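Local coordinates for putative O-acetylhomoserine (Thiol)-lyase (Campylobacter jejuni, PDB 4OC9), which probably catalyses the pyridoxal-phosphate-dependent replacement of the acetoxy group of O-acetylhomoserine by a sulfur nucleophile, as a member of the trans-sulfuration enzyme family, at the interface of chains A and B and the interface of chains A and C. Numbering follows the deposited sequence. Chains: chain A/B/C, Putative O-acetylhomoserine (Thiol)-lyase.

Contact 1: the interface of chains A and B. Residues chain A 4, 8, 12; chain B 362, 409-410, 413.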
# COMPACT_ATOMS: atom_id res chain seq x y z
N PHE A 4 -30.12 10.62 4.57
CA PHE A 4 -29.83 9.37 3.82
C PHE A 4 -29.77 8.11 4.67
O PHE A 4 -29.60 8.17 5.88
CB PHE A 4 -28.50 9.42 3.13
CG PHE A 4 -28.32 10.58 2.19
CD1 PHE A 4 -29.09 10.67 1.03
CD2 PHE A 4 -27.25 11.42 2.34
CE1 PHE A 4 -28.89 11.69 0.13
CE2 PHE A 4 -27.01 12.44 1.43
CZ PHE A 4 -27.84 12.57 0.32
N THR A 8 -26.08 4.33 2.21
CA THR A 8 -25.63 5.52 1.50
C THR A 8 -24.53 6.27 2.24
O THR A 8 -23.57 6.75 1.62
CB THR A 8 -26.81 6.47 1.21
OG1 THR A 8 -27.82 5.79 0.44
CG2 THR A 8 -26.33 7.70 0.42
N HIS A 12 -20.91 7.90 0.96
CA HIS A 12 -20.87 9.33 0.81
C HIS A 12 -20.82 10.03 2.15
O HIS A 12 -21.55 9.65 3.05
CB HIS A 12 -22.12 9.81 0.12
CG HIS A 12 -22.31 9.24 -1.23
ND1 HIS A 12 -21.88 9.89 -2.36
CD2 HIS A 12 -22.92 8.11 -1.65
CE1 HIS A 12 -22.21 9.18 -3.42
NE2 HIS A 12 -22.84 8.09 -3.02
N LEU B 362 -25.85 12.57 -5.35
CA LEU B 362 -25.29 11.24 -5.08
C LEU B 362 -24.66 10.69 -6.34
O LEU B 362 -23.64 10.02 -6.28
CB LEU B 362 -26.33 10.27 -4.54
CG LEU B 362 -26.87 10.62 -3.18
CD1 LEU B 362 -27.89 9.57 -2.77
CD2 LEU B 362 -25.75 10.69 -2.16
N GLU B 409 -25.55 2.34 -3.24
CA GLU B 409 -26.28 3.15 -2.27
C GLU B 409 -27.73 2.64 -2.12
O GLU B 409 -28.17 1.77 -2.85
CB GLU B 409 -26.40 4.63 -2.66
CG GLU B 409 -25.14 5.45 -2.96
CD GLU B 409 -24.58 5.30 -4.36
OE1 GLU B 409 -25.01 4.46 -5.15
OE2 GLU B 409 -23.71 6.13 -4.70
N ASN B 410 -28.44 3.17 -1.13
CA ASN B 410 -29.80 2.81 -0.93
C ASN B 410 -30.64 3.32 -2.13
O ASN B 410 -30.55 4.48 -2.49
CB ASN B 410 -30.30 3.35 0.39
CG ASN B 410 -31.76 3.09 0.60
OD1 ASN B 410 -32.61 3.66 -0.07
ND2 ASN B 410 -32.07 2.34 1.63
N ASP B 413 -32.73 6.53 -1.79
CA ASP B 413 -31.87 7.70 -1.81
C ASP B 413 -31.48 8.04 -3.24
O ASP B 413 -31.45 9.21 -3.62
CB ASP B 413 -30.60 7.47 -1.00
CG ASP B 413 -30.84 7.38 0.45
OD1 ASP B 413 -31.89 7.84 0.91
OD2 ASP B 413 -29.95 6.87 1.17
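A:Thr8 OG1 donates a hydrogen bond to carboxylate oxygen OD2 of B:Asp413 at 2.5 Å and accepts one from the backbone N of B:Asn410 at 3.1 Å, so one hydroxyl bridges two groups of the partner. In this trans-sulfuration family enzyme, the N-terminal segment with helix 6-9 here lies against the start of the C-terminal helix of chain B. Next to it A:His12 NE2 donates to B:Glu409 OE2 at 2.7 Å along an almost straight line, 176° at the hydrogen. The carboxylate takes it on its anti lone pair and lies nearly coplanar with the imidazole, 21° between planes; its charge would probably favour a protonated ring. Over one imidazole face stands B:Leu362 CD2, 3.8 Å from the ring centre. The same leucine approaches A:Phe4 from the opposite direction, its methyls to one side of the phenyl plane near the CE1-CZ rim, CD1 3.7 Å from CE1; its branches pack between phenyl, imidazole and A:Thr8 CG2. B:Asp413 OD1 sits at the phenyl edge, in its plane. Further out, B:Glu409 bends at chi2 (82°), which turns its carboxylate toward A:His12 NE2. B:Asn410 precedes helix 411-423, and its OD1 weakly receives B:Asp413 N, capping the first turn.

Contact 2: the interface of chains A and C. Residues chain A 205, 213-215, 368; chain C 31, 54.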
# COMPACT_ATOMS: atom_id res chain seq x y z
N SER A 205 -11.06 -4.75 12.29
CA SER A 205 -10.27 -5.86 11.78
C SER A 205 -11.15 -7.03 11.31
O SER A 205 -10.81 -7.77 10.37
CB SER A 205 -9.32 -6.26 12.92
OG SER A 205 -8.45 -7.29 12.55
N THR A 213 -7.59 -8.58 5.98
CA THR A 213 -6.44 -7.83 5.51
C THR A 213 -6.03 -6.56 6.23
O THR A 213 -4.95 -6.06 6.01
CB THR A 213 -6.68 -7.43 4.05
OG1 THR A 213 -7.89 -6.67 3.97
CG2 THR A 213 -6.81 -8.66 3.21
N ALA A 214 -6.85 -6.02 7.10
CA ALA A 214 -6.43 -4.80 7.77
C ALA A 214 -6.85 -4.76 9.23
O ALA A 214 -8.04 -4.68 9.55
CB ALA A 214 -6.98 -3.60 7.07
N LEU A 215 -5.84 -4.79 10.08
CA LEU A 215 -6.03 -4.77 11.51
C LEU A 215 -6.42 -3.32 11.83
O LEU A 215 -5.87 -2.39 11.26
CB LEU A 215 -4.73 -5.12 12.21
CG LEU A 215 -4.81 -5.34 13.70
CD1 LEU A 215 -5.67 -6.56 13.93
CD2 LEU A 215 -3.46 -5.54 14.31
N ASN A 368 -9.48 -15.92 13.70
CA ASN A 368 -9.96 -14.63 13.25
C ASN A 368 -11.43 -14.79 12.94
O ASN A 368 -11.96 -15.89 13.05
CB ASN A 368 -9.27 -14.24 11.95
CG ASN A 368 -9.70 -12.85 11.47
OD1 ASN A 368 -10.09 -12.01 12.29
ND2 ASN A 368 -9.65 -12.62 10.17
N THR C 31 -4.18 -10.54 8.44
CA THR C 31 -4.34 -10.60 9.90
C THR C 31 -4.26 -11.97 10.48
O THR C 31 -3.84 -12.10 11.63
CB THR C 31 -5.68 -10.00 10.35
OG1 THR C 31 -6.76 -10.62 9.64
CG2 THR C 31 -5.72 -8.53 10.05
N TYR C 54 -1.68 -14.38 14.85
CA TYR C 54 -2.55 -13.28 14.51
C TYR C 54 -1.69 -12.04 14.46
O TYR C 54 -0.88 -11.80 15.38
CB TYR C 54 -3.63 -13.16 15.56
CG TYR C 54 -4.68 -12.12 15.27
CD1 TYR C 54 -5.64 -12.33 14.27
CD2 TYR C 54 -4.80 -10.99 16.06
CE1 TYR C 54 -6.64 -11.42 14.01
CE2 TYR C 54 -5.79 -10.06 15.80
CZ TYR C 54 -6.72 -10.29 14.78
OH TYR C 54 -7.71 -9.36 14.54
O HOH W 1 -8.87 -9.73 11.27
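Three loops of chain A meet two of chain C: A:Ser205 follows strand 199-203, A:Thr213 to A:Leu215 lead into strand 217-221 and A:Asn368 follows strand 364-365, facing the segments that hold C:Thr31, ahead of helix 38-45, and C:Tyr54, ahead of helix 60-73. This is the active-site interface of a trans-sulfuration enzyme; A:Ser205 directly precedes the lysine that carries pyridoxal phosphate, and C:Tyr54 belongs to the neighbour's Tyr-X-Arg stretch, which in this family reaches the cofactor. A:Ser205 OG donates to the phenol oxygen OH of C:Tyr54 at 3.0 Å. With chi1 at -177°, its hydroxyl turns away from its own backbone N and toward the phenol. Water 1 is a hub that joins A:Ser205 OG (2.8 Å), the carbonyl O of A:Ser205, the amide oxygen OD1 of A:Asn368 (2.8 Å) and C:Thr31 OG1 (2.8 Å); its link to the phenol is weak. Through this water C:Thr31 is linked to A:Ser205 and A:Asn368. C:Thr31 turns OG1 to the water while its methyl CG2 rests on A:Leu215 CA at 4.0 Å, beside the peptide that joins it to A:Ala214. A:Leu215 crosses C:Tyr54 at a slant, CD1 lying 4.0 Å from CZ. On another side A:Asn368 OD1 comes within 3.9 Å of C:Tyr54 CE1, its amide turned 49° from the ring.

Contact 3: the interface of chains A and C. Residues chain A 54-56, 271, 273; chain C 83, 205, 215.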
# COMPACT_ATOMS: atom_id res chain seq x y z
N TYR A 54 0.16 16.09 13.14
CA TYR A 54 1.05 14.93 13.02
C TYR A 54 0.20 13.70 13.03
O TYR A 54 -0.69 13.57 13.88
CB TYR A 54 2.04 14.94 14.18
CG TYR A 54 3.10 13.88 14.12
CD1 TYR A 54 4.17 14.01 13.23
CD2 TYR A 54 3.12 12.83 15.03
CE1 TYR A 54 5.19 13.07 13.20
CE2 TYR A 54 4.14 11.90 15.02
CZ TYR A 54 5.15 12.01 14.09
OH TYR A 54 6.16 11.07 14.06
N SER A 55 0.50 12.78 12.11
CA SER A 55 -0.28 11.53 11.96
C SER A 55 -0.46 10.62 13.14
O SER A 55 -1.36 9.79 13.14
CB SER A 55 0.14 10.74 10.71
OG SER A 55 -0.17 11.54 9.58
N ARG A 56 0.38 10.74 14.15
CA ARG A 56 0.17 9.92 15.34
C ARG A 56 -1.14 10.32 16.00
O ARG A 56 -1.78 9.50 16.65
CB ARG A 56 1.36 9.96 16.31
CG ARG A 56 1.05 9.50 17.72
CD ARG A 56 2.26 9.22 18.58
NE ARG A 56 3.43 10.05 18.32
CZ ARG A 56 3.73 11.23 18.83
NH1 ARG A 56 2.89 11.87 19.64
NH2 ARG A 56 4.88 11.78 18.50
N GLY A 271 0.24 6.36 21.65
CA GLY A 271 0.48 6.05 20.24
C GLY A 271 0.03 4.80 19.49
O GLY A 271 0.78 4.32 18.65
N SER A 273 -1.68 4.36 16.96
CA SER A 273 -2.17 4.98 15.74
C SER A 273 -2.45 4.01 14.57
O SER A 273 -1.74 3.02 14.34
CB SER A 273 -1.24 6.17 15.46
OG SER A 273 -1.56 6.97 14.33
N SER C 83 4.17 3.04 16.82
CA SER C 83 4.84 4.33 16.84
C SER C 83 5.92 4.35 17.87
O SER C 83 6.02 3.48 18.69
CB SER C 83 3.87 5.43 17.19
OG SER C 83 3.42 5.30 18.52
N SER C 205 9.70 6.24 12.70
CA SER C 205 8.99 7.28 11.99
C SER C 205 9.93 8.38 11.48
O SER C 205 9.69 9.02 10.44
CB SER C 205 7.94 7.81 12.98
OG SER C 205 7.12 8.80 12.40
N LEU C 215 4.78 6.03 9.97
CA LEU C 215 4.84 6.17 11.37
C LEU C 215 5.18 4.77 11.90
O LEU C 215 4.65 3.77 11.44
CB LEU C 215 3.45 6.59 11.90
CG LEU C 215 3.39 6.99 13.38
CD1 LEU C 215 4.23 8.25 13.57
CD2 LEU C 215 1.97 7.26 13.82
O HOH W 2 7.36 11.41 11.28
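The phenol ring of A:Tyr54 meets methyl CD1 of C:Leu215 at its hydroxyl end, while CD2 of the same ring lies over one face of the A:Arg56 guanidinium, 4.0 Å above its plane and displaced toward the rim. Both belong to the Tyr-X-Arg stretch with which trans-sulfuration enzymes hold the cofactor phosphate of the neighbouring subunit, so the ring probably helps set the angle of the guanidinium. C:Leu215 is the apolar centre. With CG opposite the backbone N (chi1 -171°) and chi2 at 65°, its fork points across the interface, CD1 toward the tyrosine and CD2 into the backbone bend of chain A. There CD2 touches A:Arg56 CA at 3.5 Å and A:Ser273 CB at 3.8 Å. A:Ser273 OG leans back to its own chain, weakly bonded to the carbonyl oxygens of A:Ser55 and A:Arg56, and so lends some support to the turn on which the methyl rests. Water 2 bridges the phenol OH of A:Tyr54 (3.0 Å) and C:Ser205 OG (2.9 Å); its tie to the C:Ser205 carbonyl is weak. Beyond the leucine, C:Ser83 OG donates to the carbonyl O of A:Gly271 at 2.8 Å, arriving in the carbonyl plane on a lone pair. C:Ser83 precedes helix 84-93, and chi1 of 67° swings its hydroxyl across to the glycine, which follows helix 257-270.

Contact 2 and contact 3 lie about 20 Å apart, measured between the centres of their C-alpha atoms, and use Tyr54, Ser205 and Leu215 with the chains exchanged: they are overlapping samples of one two-fold interface, seen at its two active sites. Each subunit thereby probably completes the cofactor pocket of the other. Contact 1 stands about 28 Å from contact 2 and 33 Å from contact 3, shares no residue with them, and joins chain A to a different partner through the N-terminal segment. Together the two interface types would build the deposited four-subunit assembly, plausibly as a pair of catalytic dimers.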